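Local structure of aromatic-amino-acid:2-oxoglutarate transaminase (Candida albicans, 6HND) at residues L412-S416 with I502-G506; Y406-L412 with Y493-D499; K461-I467 with L509-E515; V451-M455 with K483-F489. The protein probably transfers amino groups between aromatic amino acids, or 2-aminoadipate, and 2-oxo acids, with pyridoxal 5'-phosphate as its cofactor. All blocks are in the same frame, centred on the assembly; numbering follows the deposited sequence.

Contact 1. Residues L412-S416 with I502-G506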
# COMPACT_ATOMS: atom_id res chain seq x y z
N LEU B 412 15.48 -24.08 -23.08
CA LEU B 412 14.52 -24.37 -24.18
C LEU B 412 14.46 -23.15 -25.11
O LEU B 412 14.76 -23.29 -26.31
CB LEU B 412 13.16 -24.67 -23.55
CG LEU B 412 12.22 -25.53 -24.38
CD1 LEU B 412 12.83 -26.90 -24.69
CD2 LEU B 412 10.89 -25.67 -23.64
N LEU B 413 14.14 -21.97 -24.58
CA LEU B 413 14.05 -20.74 -25.40
C LEU B 413 15.37 -20.52 -26.14
O LEU B 413 15.32 -20.16 -27.34
CB LEU B 413 13.71 -19.55 -24.50
CG LEU B 413 13.71 -18.20 -25.20
CD1 LEU B 413 12.63 -18.16 -26.27
CD2 LEU B 413 13.52 -17.07 -24.18
N LEU B 414 16.50 -20.73 -25.46
CA LEU B 414 17.85 -20.57 -26.07
C LEU B 414 18.04 -21.61 -27.20
O LEU B 414 18.57 -21.21 -28.24
CB LEU B 414 18.96 -20.64 -25.01
CG LEU B 414 19.54 -19.27 -24.62
CD1 LEU B 414 18.52 -18.44 -23.87
CD2 LEU B 414 20.80 -19.41 -23.80
N TYR B 415 17.63 -22.87 -27.00
CA TYR B 415 17.65 -23.93 -28.04
C TYR B 415 16.81 -23.45 -29.23
O TYR B 415 17.34 -23.31 -30.35
CB TYR B 415 17.18 -25.27 -27.45
CG TYR B 415 17.11 -26.42 -28.44
CD1 TYR B 415 18.26 -27.08 -28.84
CD2 TYR B 415 15.90 -26.86 -28.96
CE1 TYR B 415 18.22 -28.12 -29.75
CE2 TYR B 415 15.84 -27.90 -29.87
CZ TYR B 415 17.00 -28.53 -30.27
OH TYR B 415 16.98 -29.55 -31.17
N SER B 416 15.55 -23.08 -28.99
CA SER B 416 14.62 -22.63 -30.06
C SER B 416 15.31 -21.57 -30.93
O SER B 416 14.98 -21.50 -32.12
CB SER B 416 13.31 -22.12 -29.52
OG SER B 416 13.48 -20.86 -28.90
N ILE B 502 6.91 -22.11 -25.61
CA ILE B 502 8.29 -21.56 -25.57
C ILE B 502 8.97 -21.84 -26.91
O ILE B 502 9.55 -20.89 -27.48
CB ILE B 502 9.08 -22.11 -24.38
CG1 ILE B 502 8.50 -21.53 -23.09
CG2 ILE B 502 10.57 -21.82 -24.56
CD1 ILE B 502 9.01 -22.15 -21.82
N LEU B 503 8.87 -23.08 -27.41
CA LEU B 503 9.52 -23.45 -28.70
C LEU B 503 8.91 -22.58 -29.79
O LEU B 503 9.67 -22.04 -30.58
CB LEU B 503 9.38 -24.96 -28.98
CG LEU B 503 10.15 -25.87 -28.00
CD1 LEU B 503 9.77 -27.33 -28.19
CD2 LEU B 503 11.65 -25.68 -28.13
N GLU B 504 7.59 -22.39 -29.76
CA GLU B 504 6.83 -21.70 -30.83
C GLU B 504 7.13 -20.20 -30.75
O GLU B 504 7.22 -19.59 -31.81
CB GLU B 504 5.33 -22.01 -30.73
CG GLU B 504 4.45 -21.24 -31.72
CD GLU B 504 4.71 -21.43 -33.21
OE1 GLU B 504 5.38 -22.41 -33.62
OE2 GLU B 504 4.23 -20.56 -33.98
N SER B 505 7.29 -19.66 -29.53
CA SER B 505 7.66 -18.24 -29.29
C SER B 505 9.01 -17.97 -29.97
O SER B 505 9.12 -17.00 -30.74
CB SER B 505 7.70 -17.94 -27.81
OG SER B 505 6.40 -17.99 -27.25
N GLY B 506 9.99 -18.82 -29.72
CA GLY B 506 11.36 -18.63 -30.24
C GLY B 506 11.39 -18.77 -31.75
O GLY B 506 12.13 -18.00 -32.39
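Leu-412 and Leu-413 meet Ile-502 and Leu-503 in an apolar patch between two helices. Ile-502 rests its CG2 methyl against the backbone of the partner helix, 3.6 Å from Leu-413 N, while the same methyl lies against CB of Leu-413. Ile-502 CG2, anti to its own backbone N, is the branch turned to helix 392-418, whereas CG1 stands anti to the carbonyl carbon. Leu-412 crosses both Ile-502 and Leu-503 at about a right angle. Its CG sits 3.8 Å from Leu-503 CD2, a methyl that also lies near the edge of the Tyr-415 ring. The C-terminal end of the long helix 392-418 and helix 499-518 pack together in the small domain of the class I aminotransferase fold; the axes of the two short segments pass 8.2 Å apart at a crossing angle of -39°. Leu-413 reaches on to Val-439 of the domain's sheet and to Leu-41 of the second subunit.

The polar part is intrahelical. Ser-416 OG, held between its own backbone N and carbonyl carbon (chi1 73°), donates to Leu-413 O at 2.5 Å, tilted from that carbonyl's plane. The hydroxyl is thereby satisfied within its helix, yet OG lies 3.4 Å from Gly-506 CA, an approach that the bare backbone of glycine permits.

Contact 2. Residues Y406-L412 with Y493-D499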
# COMPACT_ATOMS: atom_id res chain seq x y z
N TYR B 406 12.60 -22.84 -14.25
CA TYR B 406 13.18 -21.64 -14.88
C TYR B 406 14.41 -22.05 -15.68
O TYR B 406 14.56 -21.56 -16.82
CB TYR B 406 13.46 -20.56 -13.82
CG TYR B 406 12.27 -19.68 -13.53
CD1 TYR B 406 11.92 -18.66 -14.40
CD2 TYR B 406 11.46 -19.87 -12.42
CE1 TYR B 406 10.81 -17.86 -14.17
CE2 TYR B 406 10.36 -19.07 -12.17
CZ TYR B 406 10.04 -18.05 -13.04
OH TYR B 406 8.97 -17.25 -12.82
N SER B 407 15.25 -22.91 -15.10
CA SER B 407 16.47 -23.43 -15.75
C SER B 407 16.07 -24.14 -17.04
O SER B 407 16.70 -23.85 -18.08
CB SER B 407 17.27 -24.33 -14.86
OG SER B 407 18.35 -24.93 -15.58
N TYR B 408 15.10 -25.04 -16.98
CA TYR B 408 14.65 -25.79 -18.19
C TYR B 408 14.10 -24.77 -19.19
O TYR B 408 14.47 -24.85 -20.39
CB TYR B 408 13.67 -26.90 -17.82
CG TYR B 408 13.21 -27.74 -18.98
CD1 TYR B 408 14.08 -28.60 -19.63
CD2 TYR B 408 11.90 -27.69 -19.44
CE1 TYR B 408 13.68 -29.37 -20.71
CE2 TYR B 408 11.48 -28.46 -20.51
CZ TYR B 408 12.38 -29.30 -21.15
OH TYR B 408 11.99 -30.08 -22.20
N ARG B 409 13.26 -23.83 -18.72
CA ARG B 409 12.56 -22.84 -19.59
C ARG B 409 13.62 -22.01 -20.33
O ARG B 409 13.54 -21.89 -21.58
CB ARG B 409 11.60 -21.96 -18.79
CG ARG B 409 10.24 -22.59 -18.53
CD ARG B 409 9.50 -21.90 -17.40
NE ARG B 409 8.15 -22.40 -17.30
CZ ARG B 409 7.09 -21.80 -17.80
NH1 ARG B 409 7.20 -20.60 -18.37
NH2 ARG B 409 5.91 -22.37 -17.70
N LYS B 410 14.63 -21.50 -19.60
CA LYS B 410 15.65 -20.62 -20.22
C LYS B 410 16.39 -21.37 -21.33
O LYS B 410 16.58 -20.79 -22.44
CB LYS B 410 16.63 -20.08 -19.18
CG LYS B 410 17.71 -19.18 -19.77
CD LYS B 410 18.99 -19.91 -20.07
CE LYS B 410 19.80 -20.19 -18.82
NZ LYS B 410 21.12 -20.76 -19.16
N ASP B 411 16.80 -22.61 -21.07
CA ASP B 411 17.59 -23.41 -22.04
C ASP B 411 16.75 -23.74 -23.29
O ASP B 411 17.29 -23.69 -24.42
CB ASP B 411 18.15 -24.67 -21.38
CG ASP B 411 19.17 -24.39 -20.30
OD1 ASP B 411 19.73 -23.25 -20.28
OD2 ASP B 411 19.38 -25.31 -19.49
N LEU B 412 15.48 -24.08 -23.08
CA LEU B 412 14.52 -24.37 -24.18
C LEU B 412 14.46 -23.15 -25.11
O LEU B 412 14.76 -23.29 -26.31
CB LEU B 412 13.16 -24.67 -23.55
CG LEU B 412 12.22 -25.53 -24.38
CD1 LEU B 412 12.83 -26.90 -24.69
CD2 LEU B 412 10.89 -25.67 -23.64
N TYR B 493 10.50 -15.78 -20.35
CA TYR B 493 10.04 -17.20 -20.47
C TYR B 493 9.29 -17.61 -19.19
O TYR B 493 9.16 -18.80 -18.90
CB TYR B 493 11.23 -18.12 -20.76
CG TYR B 493 12.43 -17.86 -19.90
CD1 TYR B 493 12.51 -18.38 -18.62
CD2 TYR B 493 13.45 -17.02 -20.33
CE1 TYR B 493 13.59 -18.12 -17.79
CE2 TYR B 493 14.57 -16.78 -19.53
CZ TYR B 493 14.63 -17.33 -18.26
OH TYR B 493 15.67 -17.06 -17.45
N ALA B 494 8.83 -16.62 -18.41
CA ALA B 494 8.11 -16.86 -17.14
C ALA B 494 6.62 -17.06 -17.42
O ALA B 494 5.98 -17.77 -16.64
CB ALA B 494 8.36 -15.71 -16.18
N LEU B 495 6.09 -16.46 -18.49
CA LEU B 495 4.62 -16.35 -18.70
C LEU B 495 4.08 -17.63 -19.38
O LEU B 495 2.97 -18.06 -19.04
CB LEU B 495 4.28 -15.09 -19.51
CG LEU B 495 3.22 -14.16 -18.90
CD1 LEU B 495 2.61 -13.26 -19.95
CD2 LEU B 495 2.11 -14.90 -18.14
N ALA B 496 4.84 -18.22 -20.30
CA ALA B 496 4.36 -19.33 -21.14
C ALA B 496 3.71 -20.41 -20.27
O ALA B 496 4.22 -20.63 -19.18
CB ALA B 496 5.53 -19.89 -21.91
N ASN B 497 2.66 -21.08 -20.76
CA ASN B 497 1.91 -22.18 -20.08
C ASN B 497 2.66 -23.51 -20.19
O ASN B 497 2.48 -24.35 -19.30
CB ASN B 497 0.49 -22.35 -20.65
CG ASN B 497 -0.36 -21.12 -20.47
OD1 ASN B 497 -0.65 -20.72 -19.35
ND2 ASN B 497 -0.76 -20.49 -21.56
N ASN B 498 3.47 -23.70 -21.23
CA ASN B 498 4.09 -25.01 -21.55
C ASN B 498 5.28 -24.84 -22.51
O ASN B 498 5.44 -23.75 -23.13
CB ASN B 498 3.05 -26.01 -22.10
CG ASN B 498 2.22 -25.47 -23.25
OD1 ASN B 498 2.77 -25.10 -24.29
ND2 ASN B 498 0.90 -25.38 -23.08
N ASP B 499 6.06 -25.90 -22.64
CA ASP B 499 7.25 -26.04 -23.52
C ASP B 499 6.86 -25.73 -24.97
O ASP B 499 7.68 -25.13 -25.68
CB ASP B 499 7.82 -27.46 -23.42
CG ASP B 499 8.29 -27.85 -22.03
OD1 ASP B 499 8.32 -26.99 -21.16
OD2 ASP B 499 8.62 -29.02 -21.84
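Arg-409 reaches from helix 392-418 into the loop that joins strand 488-492 to helix 499-518, a connection of the small C-terminal domain in the class I aminotransferase fold. Its CG lies beside the backbone N (chi1 -82°) and the chain then runs extended to NE, long enough to carry the guanidinium into the curve of the loop. There NH1 donates to Tyr-493 O at 2.7 Å, and NH1 and NH2 together grip Ala-496 O end-on, the NH2 bond measuring 2.8 Å. Both acceptors lie in the guanidinium plane, so three bonds fix its rotation and tie the two ends of a tight bend together; arginine suits the place because its several N-H groups diverge within one plane.

Tyr-493 holds CG between its backbone N and carbonyl carbon (chi1 46°), which sets one face of the ring against the helix at Lys-410. Lys-410 CB sits over that face, 4.0 Å from the centroid, in a CH-pi contact, while the bent lysine chain carries NZ away to Asp-411 and Asp-432. Tyr-406 offers its ring edge to Tyr-493 CE1 and Ala-494 CB; Phe-50 of the second subunit stacks on this same tyrosine. Leu-412 CD2 packs 3.6 Å from Asp-499 CB. Beside it, Asp-499 OD2 approaches the edge of the Tyr-408 ring, 3.2 Å from CE2, with carboxylate and ring planes 56° apart.

Contact 3. Residues K461-I467 with L509-E515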
# COMPACT_ATOMS: atom_id res chain seq x y z
N LYS B 461 7.10 -6.12 -37.31
CA LYS B 461 7.25 -7.46 -37.94
C LYS B 461 6.99 -8.60 -36.94
O LYS B 461 6.30 -9.58 -37.30
CB LYS B 461 8.66 -7.60 -38.53
CG LYS B 461 8.78 -8.70 -39.58
CD LYS B 461 7.71 -8.57 -40.65
CE LYS B 461 8.11 -9.19 -41.96
NZ LYS B 461 6.97 -9.19 -42.89
N LEU B 462 7.56 -8.52 -35.74
CA LEU B 462 7.36 -9.53 -34.67
C LEU B 462 5.87 -9.58 -34.34
O LEU B 462 5.31 -10.70 -34.27
CB LEU B 462 8.17 -9.17 -33.41
CG LEU B 462 9.69 -9.10 -33.53
CD1 LEU B 462 10.29 -8.91 -32.17
CD2 LEU B 462 10.27 -10.33 -34.17
N ILE B 463 5.23 -8.42 -34.13
CA ILE B 463 3.77 -8.34 -33.80
C ILE B 463 2.98 -9.05 -34.91
O ILE B 463 2.18 -9.94 -34.57
CB ILE B 463 3.30 -6.89 -33.56
CG1 ILE B 463 4.01 -6.25 -32.36
CG2 ILE B 463 1.78 -6.85 -33.42
CD1 ILE B 463 3.88 -4.74 -32.31
N SER B 464 3.28 -8.76 -36.18
CA SER B 464 2.64 -9.42 -37.36
C SER B 464 2.93 -10.93 -37.36
O SER B 464 2.02 -11.68 -37.72
CB SER B 464 2.99 -8.78 -38.68
OG SER B 464 4.35 -8.90 -38.96
N TYR B 465 4.09 -11.38 -36.86
CA TYR B 465 4.42 -12.83 -36.75
C TYR B 465 3.85 -13.48 -35.47
O TYR B 465 3.99 -14.71 -35.33
CB TYR B 465 5.94 -13.03 -36.89
CG TYR B 465 6.40 -13.33 -38.29
CD1 TYR B 465 6.39 -12.35 -39.28
CD2 TYR B 465 6.88 -14.58 -38.63
CE1 TYR B 465 6.82 -12.62 -40.57
CE2 TYR B 465 7.34 -14.86 -39.90
CZ TYR B 465 7.29 -13.89 -40.88
OH TYR B 465 7.73 -14.20 -42.13
N GLY B 466 3.24 -12.71 -34.57
CA GLY B 466 2.51 -13.22 -33.40
C GLY B 466 3.42 -13.51 -32.22
O GLY B 466 3.17 -14.48 -31.47
N ILE B 467 4.44 -12.70 -32.02
CA ILE B 467 5.36 -12.81 -30.85
C ILE B 467 5.53 -11.40 -30.26
O ILE B 467 6.00 -10.47 -30.98
CB ILE B 467 6.67 -13.52 -31.24
CG1 ILE B 467 7.57 -13.80 -30.03
CG2 ILE B 467 7.42 -12.76 -32.33
CD1 ILE B 467 6.93 -14.63 -28.94
N LEU B 509 9.79 -15.58 -33.26
CA LEU B 509 10.77 -14.49 -33.02
C LEU B 509 11.77 -14.48 -34.16
O LEU B 509 11.93 -13.46 -34.84
CB LEU B 509 11.48 -14.77 -31.69
CG LEU B 509 12.50 -13.72 -31.25
CD1 LEU B 509 11.89 -12.33 -31.21
CD2 LEU B 509 13.07 -14.10 -29.89
N THR B 510 12.38 -15.64 -34.38
CA THR B 510 13.53 -15.84 -35.28
C THR B 510 13.07 -15.85 -36.74
O THR B 510 13.85 -15.32 -37.57
CB THR B 510 14.27 -17.09 -34.81
OG1 THR B 510 13.31 -18.15 -34.70
CG2 THR B 510 14.94 -16.84 -33.49
N ASP B 511 11.89 -16.40 -37.05
CA ASP B 511 11.25 -16.35 -38.40
C ASP B 511 11.05 -14.87 -38.79
O ASP B 511 11.40 -14.47 -39.91
CB ASP B 511 9.89 -17.03 -38.43
CG ASP B 511 9.85 -18.56 -38.40
OD1 ASP B 511 10.91 -19.22 -38.56
OD2 ASP B 511 8.72 -19.08 -38.21
N ALA B 512 10.48 -14.08 -37.88
CA ALA B 512 10.23 -12.64 -38.12
C ALA B 512 11.55 -11.89 -38.37
O ALA B 512 11.58 -11.06 -39.28
CB ALA B 512 9.48 -12.07 -36.94
N VAL B 513 12.62 -12.17 -37.60
CA VAL B 513 13.93 -11.47 -37.77
C VAL B 513 14.53 -11.89 -39.11
O VAL B 513 15.00 -10.99 -39.86
CB VAL B 513 14.93 -11.69 -36.62
CG1 VAL B 513 16.19 -10.89 -36.88
CG2 VAL B 513 14.36 -11.33 -35.24
N TYR B 514 14.50 -13.19 -39.40
CA TYR B 514 14.97 -13.78 -40.68
C TYR B 514 14.31 -13.06 -41.86
O TYR B 514 15.05 -12.60 -42.75
CB TYR B 514 14.66 -15.27 -40.79
CG TYR B 514 15.27 -15.85 -42.05
CD1 TYR B 514 16.63 -16.07 -42.11
CD2 TYR B 514 14.51 -16.10 -43.18
CE1 TYR B 514 17.23 -16.56 -43.26
CE2 TYR B 514 15.10 -16.59 -44.35
CZ TYR B 514 16.47 -16.82 -44.39
OH TYR B 514 17.11 -17.28 -45.50
N GLU B 515 12.98 -12.97 -41.88
CA GLU B 515 12.27 -12.32 -43.00
C GLU B 515 12.72 -10.87 -43.06
O GLU B 515 12.97 -10.37 -44.17
CB GLU B 515 10.75 -12.40 -42.88
CG GLU B 515 10.03 -12.17 -44.21
CD GLU B 515 8.62 -11.58 -44.09
OE1 GLU B 515 8.43 -10.40 -44.51
OE2 GLU B 515 7.72 -12.28 -43.57
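NZ of Lys-461 is gripped by Phe-523 O and, across the contact, by the carboxylate of Glu-515, while the Phe-523 ring adds a cation-pi contact. Glu-515 OE1 is placed too near its neighbour in the model, so the length of the salt bridge is uncertain. The other oxygen of the carboxylate, OE2, accepts from Tyr-465 OH in a bond modelled at 2.4 Å, so short that its exact length is doubtful, and it lies in the plane of the ring, at its edge. Glu-515 can serve both partners because its chain is extended beyond CG; Asn-519 ND2 is a further donor to OE1.

Ala-512 occupies the middle of the contact. Its CA stands 3.8 Å from the centroid of the Tyr-465 ring, only 8° off the normal, a CH-pi contact over the face. Its CB is squeezed between Tyr-465 CG and Leu-462 CD2, the latter at 3.4 Å, closer than usual for two carbons. So small a residue lets the tyrosine lie flat on helix 499-518, and Leu-462 CD1 goes on to meet Leu-509 CD1 at 3.9 Å.

The two helical segments run at 131° to one another. Helix 451-465 ends in a Schellman motif, with Gly-466 at positive phi, and this turn sends Ile-467 back against Leu-509. Ile-467 then pairs in a parallel beta ladder with a strand of the second subunit.

A lysine and a tyrosine hydroxyl beside it would probably favour the ionised Glu-515 carboxylate, one oxygen serving each partner on the neighbouring helix.

Contact 4. Residues V451-M455 with K483-F489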
# COMPACT_ATOMS: atom_id res chain seq x y z
N VAL B 451 19.38 2.82 -35.55
CA VAL B 451 19.04 1.71 -34.60
C VAL B 451 17.55 1.79 -34.20
O VAL B 451 16.85 0.77 -34.38
CB VAL B 451 19.93 1.73 -33.34
CG1 VAL B 451 19.40 0.77 -32.29
CG2 VAL B 451 21.38 1.38 -33.68
N LEU B 452 17.12 2.91 -33.63
CA LEU B 452 15.72 3.14 -33.18
C LEU B 452 14.75 2.88 -34.35
O LEU B 452 13.77 2.15 -34.16
CB LEU B 452 15.57 4.57 -32.67
CG LEU B 452 16.34 4.89 -31.40
CD1 LEU B 452 15.99 6.29 -30.91
CD2 LEU B 452 16.05 3.86 -30.32
N GLN B 453 15.03 3.45 -35.51
CA GLN B 453 14.11 3.36 -36.67
C GLN B 453 13.96 1.89 -37.08
O GLN B 453 12.82 1.45 -37.27
CB GLN B 453 14.62 4.24 -37.80
CG GLN B 453 13.70 4.24 -39.01
CD GLN B 453 14.42 4.63 -40.28
OE1 GLN B 453 15.34 3.94 -40.74
NE2 GLN B 453 14.00 5.75 -40.85
N LYS B 454 15.05 1.13 -37.22
CA LYS B 454 14.98 -0.27 -37.72
C LYS B 454 14.42 -1.19 -36.64
O LYS B 454 13.72 -2.18 -36.97
CB LYS B 454 16.36 -0.79 -38.16
CG LYS B 454 16.93 -0.15 -39.42
CD LYS B 454 15.92 -0.07 -40.55
CE LYS B 454 16.57 0.11 -41.90
NZ LYS B 454 15.55 0.19 -42.96
N MET B 455 14.74 -0.91 -35.38
CA MET B 455 14.23 -1.73 -34.26
C MET B 455 12.71 -1.56 -34.18
O MET B 455 12.04 -2.58 -33.98
CB MET B 455 14.92 -1.37 -32.93
CG MET B 455 16.38 -1.86 -32.84
SD MET B 455 16.56 -3.68 -32.91
CE MET B 455 15.69 -4.14 -31.41
N LYS B 483 20.98 4.86 -27.35
CA LYS B 483 20.58 4.59 -28.76
C LYS B 483 21.40 3.44 -29.35
O LYS B 483 20.79 2.46 -29.85
CB LYS B 483 20.82 5.86 -29.60
CG LYS B 483 19.70 6.29 -30.53
CD LYS B 483 20.15 7.19 -31.69
CE LYS B 483 20.95 8.41 -31.26
NZ LYS B 483 22.41 8.21 -31.48
N ASP B 484 22.72 3.58 -29.33
CA ASP B 484 23.65 2.67 -30.05
C ASP B 484 23.66 1.27 -29.44
O ASP B 484 24.08 0.38 -30.15
CB ASP B 484 25.08 3.21 -30.09
CG ASP B 484 25.23 4.42 -30.99
OD1 ASP B 484 24.44 4.53 -31.97
OD2 ASP B 484 26.13 5.23 -30.70
N ARG B 485 23.21 1.07 -28.20
CA ARG B 485 23.17 -0.27 -27.54
C ARG B 485 21.72 -0.76 -27.41
O ARG B 485 21.49 -1.78 -26.71
CB ARG B 485 23.93 -0.17 -26.22
CG ARG B 485 25.41 0.11 -26.44
CD ARG B 485 26.17 0.27 -25.16
NE ARG B 485 25.73 1.45 -24.46
CZ ARG B 485 25.97 2.70 -24.83
NH1 ARG B 485 26.68 2.97 -25.92
NH2 ARG B 485 25.49 3.70 -24.11
N SER B 486 20.79 -0.10 -28.09
CA SER B 486 19.33 -0.34 -27.98
C SER B 486 18.90 -1.43 -28.96
O SER B 486 17.69 -1.72 -29.01
CB SER B 486 18.55 0.91 -28.23
OG SER B 486 18.71 1.79 -27.13
N ASN B 487 19.87 -2.03 -29.67
CA ASN B 487 19.61 -3.07 -30.71
C ASN B 487 19.31 -4.42 -30.06
O ASN B 487 19.97 -5.42 -30.39
CB ASN B 487 20.76 -3.16 -31.72
CG ASN B 487 22.09 -3.48 -31.07
OD1 ASN B 487 22.40 -2.98 -29.98
ND2 ASN B 487 22.86 -4.34 -31.72
N PHE B 488 18.31 -4.50 -29.19
CA PHE B 488 17.95 -5.80 -28.57
C PHE B 488 16.49 -5.79 -28.15
O PHE B 488 15.96 -4.72 -27.90
CB PHE B 488 18.86 -6.15 -27.38
CG PHE B 488 18.72 -5.30 -26.15
CD1 PHE B 488 19.49 -4.15 -26.00
CD2 PHE B 488 17.89 -5.67 -25.11
CE1 PHE B 488 19.41 -3.40 -24.83
CE2 PHE B 488 17.78 -4.90 -23.97
CZ PHE B 488 18.53 -3.76 -23.83
N PHE B 489 15.92 -6.97 -28.05
CA PHE B 489 14.63 -7.22 -27.37
C PHE B 489 14.90 -7.99 -26.09
O PHE B 489 15.78 -8.85 -26.08
CB PHE B 489 13.68 -7.99 -28.29
CG PHE B 489 13.37 -7.29 -29.57
CD1 PHE B 489 12.53 -6.18 -29.59
CD2 PHE B 489 13.88 -7.76 -30.77
CE1 PHE B 489 12.24 -5.53 -30.78
CE2 PHE B 489 13.61 -7.09 -31.96
CZ PHE B 489 12.79 -5.98 -31.96
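Met-455 and Phe-489 form the tight end of this contact. The methionine chain is bent at both chi2 and chi3 (each -63°), which folds its terminal methyl onto the ring: CE stands over one face, offset toward the rim, 3.7 Å from the centroid and 3.5 Å from CZ. SD lies obliquely at 5.0 Å from the same centroid, making a Met-aromatic contact, and also packs 3.8 Å from Asn-487 CA. A flexible, unbranched thioether suits the place, since it can thread past the backbone of residues 486-488 and still lie over the ring. Ile-443 and Leu-462 close in around Phe-489.

Val-451, at the first turn of helix 451-465, presses its CG1 branch, anti to the backbone N, against the loop, 3.3 Å from Lys-483 O. This methyl also faces the turn centred on Asn-487, an inverse gamma turn closed by a weak bond from Phe-488 N to Ser-486 O.

Toward the surface contacts are sparser. Leu-452 crosses the aliphatic part of Lys-483 at about a right angle, but its CD2 stays 4.4 Å from Ser-486 CB, and the lysine bends away toward a weak, long ion pair with Glu-480. Exposed Asp-484 barely meets Val-451, CA to CG2 4.5 Å.

A helix laid by its hydrophobic side on an antiparallel sheet, here with strand 488-492 bonded to its neighbour 438-443, is the alpha/beta layering of the small C-terminal domain in class I aminotransferases.

How the contacts relate
The contacts form a chain through the C-terminal domain, linked by shared elements. Contacts 1 and 2 share Leu-412 on helix 392-418, and Ile-502 CD1 touches Arg-409 CG at 3.5 Å. Helix 499-518 carries the packing from contact 1 into contact 3, where Ser-505 CB meets Ile-467 CD1 at 3.6 Å; helix 451-465 then leads to contact 4, with Leu-462 CD1 3.8 Å from Phe-489 CE2. Contacts 1 and 4, with centres about 22 Å apart, do not touch. Contacts 1 to 3 all border the second subunit. Contact 2 approaches the cofactor, the Ala-494 side chain about 10 Å from a bound pyridoxal phosphate; that of Phe-488 in contact 4 is about 13 Å away.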